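Local coordinates for protein 3-oxo-tetronate kinase (Cupriavidus necator, PDB 5DMH) that catalyses the ATP-dependent phosphorylation of 3-oxo-tetronate to 3-oxo-tetronate 4-phosphate, as a member of the four-carbon acid sugar kinase family, at residues P130-L135 / V226-A231; V190-R193 / N197-G200; V289-S294 / A374-G379; A333-A336 / P341-I344. One frame throughout, in Å; residues are numbered along the deposited sequence.

Interaction 1 of 4, residues P130-L135 / V226-A231; sequences PVAEAL and VRMAIA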
# COMPACT_ATOMS: atom_id res chain seq x y z
N PRO A 130 7.80 14.17 -5.69
CA PRO A 130 7.05 15.41 -5.44
C PRO A 130 6.37 15.42 -4.08
O PRO A 130 6.44 16.46 -3.39
CB PRO A 130 6.02 15.42 -6.57
CG PRO A 130 6.72 14.73 -7.69
CD PRO A 130 7.53 13.65 -7.04
N VAL A 131 5.82 14.30 -3.66
CA VAL A 131 5.14 14.24 -2.36
C VAL A 131 6.13 14.34 -1.18
O VAL A 131 5.92 15.14 -0.26
CB VAL A 131 4.23 13.01 -2.22
CG1 VAL A 131 3.78 12.84 -0.80
CG2 VAL A 131 3.00 13.14 -3.13
N ALA A 132 7.21 13.56 -1.21
CA ALA A 132 8.18 13.63 -0.14
C ALA A 132 8.72 15.04 -0.01
O ALA A 132 8.88 15.58 1.11
CB ALA A 132 9.32 12.63 -0.35
N GLU A 133 9.07 15.65 -1.13
CA GLU A 133 9.67 16.98 -1.06
C GLU A 133 8.67 18.01 -0.53
O GLU A 133 9.05 18.91 0.23
CB GLU A 133 10.24 17.43 -2.42
CG GLU A 133 11.49 16.71 -2.78
CD GLU A 133 12.13 17.18 -4.08
OE1 GLU A 133 11.43 17.59 -5.02
OE2 GLU A 133 13.37 17.13 -4.16
N ALA A 134 7.40 17.86 -0.91
CA ALA A 134 6.38 18.79 -0.46
C ALA A 134 6.16 18.64 1.05
O ALA A 134 5.93 19.62 1.75
CB ALA A 134 5.06 18.56 -1.20
N LEU A 135 6.19 17.40 1.52
CA LEU A 135 5.98 17.14 2.93
C LEU A 135 7.14 17.69 3.76
O LEU A 135 6.91 18.33 4.80
CB LEU A 135 5.80 15.65 3.18
CG LEU A 135 4.49 15.02 2.68
CD1 LEU A 135 4.56 13.55 2.87
CD2 LEU A 135 3.24 15.57 3.38
N VAL A 226 22.46 16.78 0.83
CA VAL A 226 21.50 15.76 0.44
C VAL A 226 20.17 16.05 1.13
O VAL A 226 20.11 16.18 2.34
CB VAL A 226 21.99 14.36 0.83
CG1 VAL A 226 20.92 13.32 0.58
CG2 VAL A 226 23.30 14.02 0.09
N ARG A 227 19.11 16.18 0.36
CA ARG A 227 17.80 16.41 0.98
C ARG A 227 16.94 15.16 1.12
O ARG A 227 16.04 15.12 1.95
CB ARG A 227 17.10 17.54 0.25
CG ARG A 227 17.97 18.82 0.43
CD ARG A 227 17.27 20.08 0.01
NE ARG A 227 15.95 20.20 0.62
CZ ARG A 227 15.64 21.06 1.59
NH1 ARG A 227 16.54 21.88 2.11
NH2 ARG A 227 14.40 21.08 2.05
N MSE A 228 17.25 14.13 0.35
CA MSE A 228 16.62 12.84 0.50
C MSE A 228 17.62 11.74 0.14
O MSE A 228 18.27 11.81 -0.90
CB MSE A 228 15.37 12.73 -0.40
CG MSE A 228 14.68 11.42 -0.33
SE MSE A 228 12.74 11.72 -0.76
CE MSE A 228 12.90 13.10 -2.02
N ALA A 229 17.74 10.75 1.00
CA ALA A 229 18.68 9.65 0.76
C ALA A 229 17.95 8.33 0.66
O ALA A 229 17.18 7.97 1.56
CB ALA A 229 19.71 9.56 1.87
N ILE A 230 18.21 7.61 -0.43
CA ILE A 230 17.85 6.20 -0.51
C ILE A 230 18.60 5.52 0.64
O ILE A 230 19.77 5.78 0.82
CB ILE A 230 18.29 5.60 -1.84
CG1 ILE A 230 17.57 6.25 -3.03
CG2 ILE A 230 18.06 4.09 -1.84
CD1 ILE A 230 16.07 6.14 -3.00
N ALA A 231 17.93 4.71 1.45
CA ALA A 231 18.62 3.97 2.51
C ALA A 231 18.72 2.49 2.19
O ALA A 231 17.69 1.82 1.99
CB ALA A 231 17.93 4.16 3.85
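A132 and E133, neighbours on helix 128-139, both meet the side chain of a single residue, the selenomethionine M228. Earlier on the helix, V131 turns to another front, packing on helix 90-106 and on F114, so the face that meets M228 starts with A132. The methyl of A132 points at the strand and lies 3.6 Å from M228 SE, with the terminal CE next nearest to it at 4.0 Å. M228 reaches this far because its CG is anti to the backbone N (chi1 179°); the chain then bends at chi3, which brings CE to E133 CG. There the aliphatic part of the glutamate takes over: E133 CG packs on M228 CE at 3.9 Å, the two side chains crossing at about a right angle. Beyond CG the glutamate runs on extended, and its carboxylate accepts hydrogen bonds from the backbone N of K196 and N197, one on each oxygen. Its methylene thus serves the apolar contact while its charged end ties down the turn ahead of strand 199-202. The contact seats helix 128-139 on strand 228-231, helix-on-sheet packing of the alpha/beta sugar-binding N-terminal domain.

Interaction 2 of 4, residues V190-R193 / N197-G200; sequences VLQR and NKVG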
# COMPACT_ATOMS: atom_id res chain seq x y z
N VAL A 190 16.45 6.80 -10.12
CA VAL A 190 15.00 6.85 -10.30
C VAL A 190 14.39 8.00 -9.48
O VAL A 190 13.63 8.80 -10.00
CB VAL A 190 14.35 5.50 -9.90
CG1 VAL A 190 12.82 5.60 -9.84
CG2 VAL A 190 14.78 4.40 -10.87
N LEU A 191 14.74 8.09 -8.20
CA LEU A 191 14.18 9.13 -7.35
C LEU A 191 14.65 10.52 -7.79
O LEU A 191 13.86 11.49 -7.79
CB LEU A 191 14.54 8.87 -5.88
CG LEU A 191 13.94 9.82 -4.83
CD1 LEU A 191 12.42 9.99 -5.01
CD2 LEU A 191 14.26 9.31 -3.45
N GLN A 192 15.92 10.63 -8.15
CA GLN A 192 16.46 11.93 -8.59
C GLN A 192 15.66 12.46 -9.78
O GLN A 192 15.39 13.65 -9.87
CB GLN A 192 17.96 11.84 -8.94
CG GLN A 192 18.61 13.19 -9.24
CD GLN A 192 18.51 14.16 -8.09
OE1 GLN A 192 19.36 14.18 -7.20
NE2 GLN A 192 17.45 14.96 -8.08
N ARG A 193 15.20 11.56 -10.65
CA ARG A 193 14.50 12.02 -11.86
C ARG A 193 13.16 12.67 -11.58
O ARG A 193 12.67 13.49 -12.38
CB ARG A 193 14.32 10.87 -12.84
CG ARG A 193 15.55 10.61 -13.65
CD ARG A 193 15.22 9.80 -14.88
NE ARG A 193 15.12 8.39 -14.56
CZ ARG A 193 16.07 7.48 -14.77
NH1 ARG A 193 17.22 7.81 -15.34
NH2 ARG A 193 15.84 6.21 -14.41
N ASN A 197 15.37 18.53 -5.78
CA ASN A 197 16.50 18.70 -4.89
C ASN A 197 17.40 17.45 -4.83
O ASN A 197 17.03 16.37 -5.33
CB ASN A 197 15.98 19.07 -3.50
CG ASN A 197 15.35 20.46 -3.46
OD1 ASN A 197 15.80 21.36 -4.15
ND2 ASN A 197 14.31 20.63 -2.67
N LYS A 198 18.56 17.59 -4.20
CA LYS A 198 19.57 16.55 -4.27
C LYS A 198 19.21 15.22 -3.57
O LYS A 198 18.88 15.19 -2.39
CB LYS A 198 20.90 17.10 -3.73
CG LYS A 198 22.01 16.08 -3.64
CD LYS A 198 22.52 15.62 -4.98
CE LYS A 198 23.73 14.72 -4.81
NZ LYS A 198 24.32 14.27 -6.10
N VAL A 199 19.27 14.13 -4.33
CA VAL A 199 19.05 12.78 -3.80
C VAL A 199 20.38 12.07 -3.59
O VAL A 199 21.23 12.13 -4.45
CB VAL A 199 18.19 11.91 -4.76
CG1 VAL A 199 18.11 10.49 -4.26
CG2 VAL A 199 16.81 12.50 -4.89
N GLY A 200 20.58 11.46 -2.43
CA GLY A 200 21.82 10.76 -2.15
C GLY A 200 21.56 9.33 -1.67
O GLY A 200 20.49 8.74 -1.91
O HOH W 1 21.30 12.51 -7.11
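Q192 folds its amide against the backbone of N197-G200 and uses both ends of it. With CG anti to the backbone N (chi1 -173°) and a bend at chi2 of 58°, the side chain leaves the helix and then turns back along 197-200, against its direction, sliding past V199. Q192 OE1 accepts the N-H of V199 N at 2.9 Å, the donor tilted 33° from the carbonyl plane. Q192 NE2 gives a hydrogen to N197 O at 3.1 Å; that oxygen lies close to the amide plane of Q192, while NE2 itself stands above the carbonyl plane of N197. Bonds at both ends fix the rotation of the amide. The short connection between helix 187-193 and strand 199-202, an edge strand of the alpha/beta sugar-binding domain, is thereby pinned to the helix. A water donates to Q192 OE1 at 2.6 Å and to V199 O at 2.7 Å, adding a second, bridged link to the same strand residue. V199 turns its CB to the helix; its CG2 rests 3.9 Å from L191 CG, the two side chains crossing at about a right angle, and L191 continues onto M228 and I230 of the adjoining strand.

Interaction 3 of 4, residues V289-S294 / A374-G379; sequences VVLAGS and ATVAAG. With ADP (adenosine-5'-diphosphate), chain C.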
# COMPACT_ATOMS: atom_id res chain seq x y z
N VAL A 289 -16.76 -12.38 -1.85
CA VAL A 289 -16.37 -12.19 -3.24
C VAL A 289 -14.86 -11.88 -3.31
O VAL A 289 -14.29 -11.34 -2.36
CB VAL A 289 -17.18 -11.04 -3.90
CG1 VAL A 289 -16.83 -9.70 -3.21
CG2 VAL A 289 -16.89 -10.98 -5.41
N VAL A 290 -14.24 -12.20 -4.45
CA VAL A 290 -12.85 -11.86 -4.74
C VAL A 290 -12.87 -11.02 -6.01
O VAL A 290 -13.49 -11.42 -6.98
CB VAL A 290 -11.97 -13.09 -4.95
CG1 VAL A 290 -10.51 -12.72 -5.05
CG2 VAL A 290 -12.19 -14.09 -3.82
N LEU A 291 -12.27 -9.83 -5.93
CA LEU A 291 -12.21 -8.86 -7.02
C LEU A 291 -10.76 -8.61 -7.36
O LEU A 291 -10.00 -8.02 -6.56
CB LEU A 291 -12.90 -7.57 -6.59
CG LEU A 291 -14.35 -7.70 -6.14
CD1 LEU A 291 -14.89 -6.36 -5.64
CD2 LEU A 291 -15.21 -8.24 -7.28
N ALA A 292 -10.35 -9.04 -8.55
CA ALA A 292 -8.92 -9.00 -8.90
C ALA A 292 -8.65 -8.10 -10.09
O ALA A 292 -9.07 -8.37 -11.20
CB ALA A 292 -8.40 -10.40 -9.16
N GLY A 293 -7.97 -6.98 -9.81
CA GLY A 293 -7.57 -6.04 -10.83
C GLY A 293 -6.07 -5.92 -11.02
O GLY A 293 -5.63 -5.25 -11.93
N SER A 294 -5.29 -6.55 -10.15
CA SER A 294 -3.84 -6.66 -10.34
C SER A 294 -3.50 -7.57 -11.53
O SER A 294 -4.15 -8.58 -11.73
CB SER A 294 -3.22 -7.21 -9.06
OG SER A 294 -1.79 -7.40 -9.18
N ALA A 374 -15.23 -1.82 -9.05
CA ALA A 374 -15.81 -1.00 -8.00
C ALA A 374 -17.35 -1.04 -8.07
O ALA A 374 -18.04 -1.12 -7.04
CB ALA A 374 -15.29 0.42 -8.11
N THR A 375 -17.90 -0.98 -9.28
CA THR A 375 -19.35 -1.13 -9.47
C THR A 375 -19.85 -2.50 -8.97
O THR A 375 -20.86 -2.61 -8.25
CB THR A 375 -19.73 -0.96 -10.94
OG1 THR A 375 -19.44 0.37 -11.36
CG2 THR A 375 -21.23 -1.29 -11.17
N VAL A 376 -19.12 -3.55 -9.31
CA VAL A 376 -19.49 -4.88 -8.83
C VAL A 376 -19.48 -4.89 -7.30
O VAL A 376 -20.42 -5.33 -6.68
CB VAL A 376 -18.58 -5.97 -9.37
CG1 VAL A 376 -18.87 -7.28 -8.66
CG2 VAL A 376 -18.78 -6.11 -10.88
N ALA A 377 -18.44 -4.34 -6.68
CA ALA A 377 -18.43 -4.27 -5.23
C ALA A 377 -19.62 -3.51 -4.63
O ALA A 377 -20.25 -3.95 -3.66
CB ALA A 377 -17.13 -3.67 -4.75
N ALA A 378 -19.93 -2.35 -5.19
CA ALA A 378 -21.06 -1.55 -4.68
C ALA A 378 -22.37 -2.32 -4.81
O ALA A 378 -23.19 -2.33 -3.90
CB ALA A 378 -21.15 -0.22 -5.41
N GLY A 379 -22.56 -2.97 -5.95
CA GLY A 379 -23.74 -3.77 -6.20
C GLY A 379 -23.89 -4.92 -5.22
O GLY A 379 -24.98 -5.21 -4.73
PB ADP C . -0.92 -3.82 -8.28
O1B ADP C . -1.21 -3.91 -6.79
O2B ADP C . -0.54 -5.18 -8.85
O3B ADP C . 0.04 -2.70 -8.66
PA ADP C . -3.21 -2.23 -9.16
O1A ADP C . -4.64 -2.58 -9.01
O2A ADP C . -2.58 -1.15 -8.35
O3A ADP C . -2.36 -3.61 -9.01
O5' ADP C . -2.89 -1.79 -10.67
C5' ADP C . -3.22 -2.62 -11.78
C4' ADP C . -3.73 -1.73 -12.91
O4' ADP C . -3.74 -2.46 -14.12
C3' ADP C . -5.17 -1.28 -12.66
O3' ADP C . -5.38 0.06 -13.15
C2' ADP C . -5.95 -2.27 -13.46
O2' ADP C . -7.27 -1.84 -13.73
C1' ADP C . -5.05 -2.43 -14.66
N9 ADP C . -5.37 -3.66 -15.37
C8 ADP C . -5.66 -4.87 -14.82
N7 ADP C . -5.93 -5.77 -15.77
C5 ADP C . -5.83 -5.13 -16.95
C6 ADP C . -6.02 -5.50 -18.35
N6 ADP C . -6.35 -6.78 -18.62
N1 ADP C . -5.81 -4.56 -19.29
C2 ADP C . -5.46 -3.29 -18.98
N3 ADP C . -5.28 -2.85 -17.72
C4 ADP C . -5.47 -3.73 -16.68
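L291 points from its strand at helix 362-382 and straddles two consecutive residues with its forked end. L291 CD1 sits 3.6 Å from A377 CB, and L291 CD2 meets V376 CG1 at 4.0 Å. The fork is set by a first torsion of -57°, which places CG anti to the carbonyl carbon, and by an extended chi2 that carries CD1 outward to A377 while CD2 branches to V376. V376 aims its CB at the strand and meets the leucine at an oblique angle, whereas the CB of A377 faces the strand less directly, yet is nearer the leucine. This is helix-on-sheet packing within the alpha/beta nucleotide-binding domain, and V399 of helix 393-403 touches both L291 and A377. The same strand then runs out into the ADP site. Just beyond its end G293 O comes 2.9 Å from C8 of the ADP adenine, and S294 turns its OG anti to the backbone N (chi1 178°), towards the phosphates. S294 OG donates a hydrogen bond to O2B of the beta-phosphate at 2.6 Å. The hydroxyl is also hydrogen-bonded to S296 N and T299 OG1, contacts consistent with holding it in place for the nucleotide.

Interaction 4 of 4, residues A333-A336 / P341-I344; sequences AFAA and PVLI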
# COMPACT_ATOMS: atom_id res chain seq x y z
N ALA A 333 -24.71 -10.51 -11.89
CA ALA A 333 -25.63 -11.62 -12.11
C ALA A 333 -24.92 -12.93 -11.83
O ALA A 333 -25.51 -13.86 -11.29
CB ALA A 333 -26.17 -11.59 -13.54
N PHE A 334 -23.64 -13.00 -12.19
CA PHE A 334 -22.87 -14.23 -12.01
C PHE A 334 -22.70 -14.52 -10.52
O PHE A 334 -23.00 -15.63 -10.04
CB PHE A 334 -21.51 -14.08 -12.70
CG PHE A 334 -20.66 -15.30 -12.65
CD1 PHE A 334 -20.96 -16.40 -13.45
CD2 PHE A 334 -19.57 -15.37 -11.81
CE1 PHE A 334 -20.20 -17.54 -13.41
CE2 PHE A 334 -18.79 -16.53 -11.76
CZ PHE A 334 -19.11 -17.61 -12.57
N ALA A 335 -22.26 -13.50 -9.78
CA ALA A 335 -22.12 -13.60 -8.34
C ALA A 335 -23.46 -13.93 -7.68
O ALA A 335 -23.51 -14.77 -6.79
CB ALA A 335 -21.52 -12.30 -7.77
N ALA A 336 -24.55 -13.31 -8.14
CA ALA A 336 -25.85 -13.51 -7.50
C ALA A 336 -26.39 -14.94 -7.69
O ALA A 336 -27.23 -15.39 -6.92
CB ALA A 336 -26.87 -12.50 -8.04
N PRO A 341 -18.54 -17.91 -2.80
CA PRO A 341 -17.88 -16.76 -3.40
C PRO A 341 -17.40 -17.04 -4.80
O PRO A 341 -16.97 -18.16 -5.11
CB PRO A 341 -16.67 -16.52 -2.46
CG PRO A 341 -17.12 -17.10 -1.17
CD PRO A 341 -17.94 -18.30 -1.52
N VAL A 342 -17.50 -16.03 -5.64
CA VAL A 342 -16.95 -16.04 -6.96
C VAL A 342 -15.77 -15.08 -7.06
O VAL A 342 -15.61 -14.18 -6.23
CB VAL A 342 -17.99 -15.64 -8.04
CG1 VAL A 342 -19.27 -16.47 -7.89
CG2 VAL A 342 -18.29 -14.15 -8.02
N LEU A 343 -14.98 -15.30 -8.10
CA LEU A 343 -13.86 -14.45 -8.49
C LEU A 343 -14.25 -13.69 -9.75
O LEU A 343 -14.65 -14.31 -10.75
CB LEU A 343 -12.65 -15.33 -8.79
CG LEU A 343 -11.46 -14.61 -9.44
CD1 LEU A 343 -10.82 -13.56 -8.54
CD2 LEU A 343 -10.43 -15.62 -9.89
N ILE A 344 -14.20 -12.36 -9.67
CA ILE A 344 -14.31 -11.51 -10.85
C ILE A 344 -12.94 -10.92 -11.10
O ILE A 344 -12.37 -10.29 -10.19
CB ILE A 344 -15.35 -10.40 -10.63
CG1 ILE A 344 -16.66 -11.00 -10.11
CG2 ILE A 344 -15.56 -9.58 -11.90
CD1 ILE A 344 -17.43 -11.89 -11.09
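V342 is the centre of an entirely apolar contact in which two residues of helix 327-336 close over residues 342-344. Aliphatic packing comes first. The V342 methyl CG2 touches A335 CB at 3.7 Å, and it takes the place between the backbone N and the carbonyl carbon, leaving CG1 anti to the carbonyl carbon (chi1 -51°). The two branches therefore diverge: CG2 goes to the alanine and CG1 to the aromatic ring one residue earlier on the helix.

The second kind is aliphatic-aromatic. F334 swings its ring towards the strand, CG anti to the backbone N (chi1 -177°), and V342 CG1 lies 3.9 Å from F334 CE2 in an oblique approach to the ring. Two residues further along, I344 adds its terminal methyl: I344 CD1 stands 4.1 Å from F334 CD2, again obliquely, reaching back towards the helix although the CB of I344 leaves the strand at an angle to it. The ring also packs on P312 and L314 and meets the imidazole of H338, while H338 ND1 is hydrogen-bonded to the backbone O of F334.

Between these two segments, then, cohesion probably rests on apolar fit: V342 meets both the phenyl ring and the A335 methyl, and I344 meets the ring, while polar pairing lies outside the contact, in strand backbone bonds and at H338.

How the interactions relate
The four contacts form two pairs, one in each domain. In the sugar-binding domain, interactions 1 and 2 lie 8 Å apart between centres and share neighbouring strands, M228 O meeting G200 N at 2.8 Å in a probable hydrogen bond; interaction 2 is nested in the loop that interaction 1 closes. In the nucleotide-binding domain, interaction 4 is likewise nested in interaction 3, with centres 10 Å apart and A292 N 2.9 Å from I344 O. The pairs lie on opposite sides of the chain's centre, 35 to 45 Å apart by their centres. Interaction 3 reaches ADP directly, whereas the side chain of I344 in interaction 4 stays about 11 Å from it.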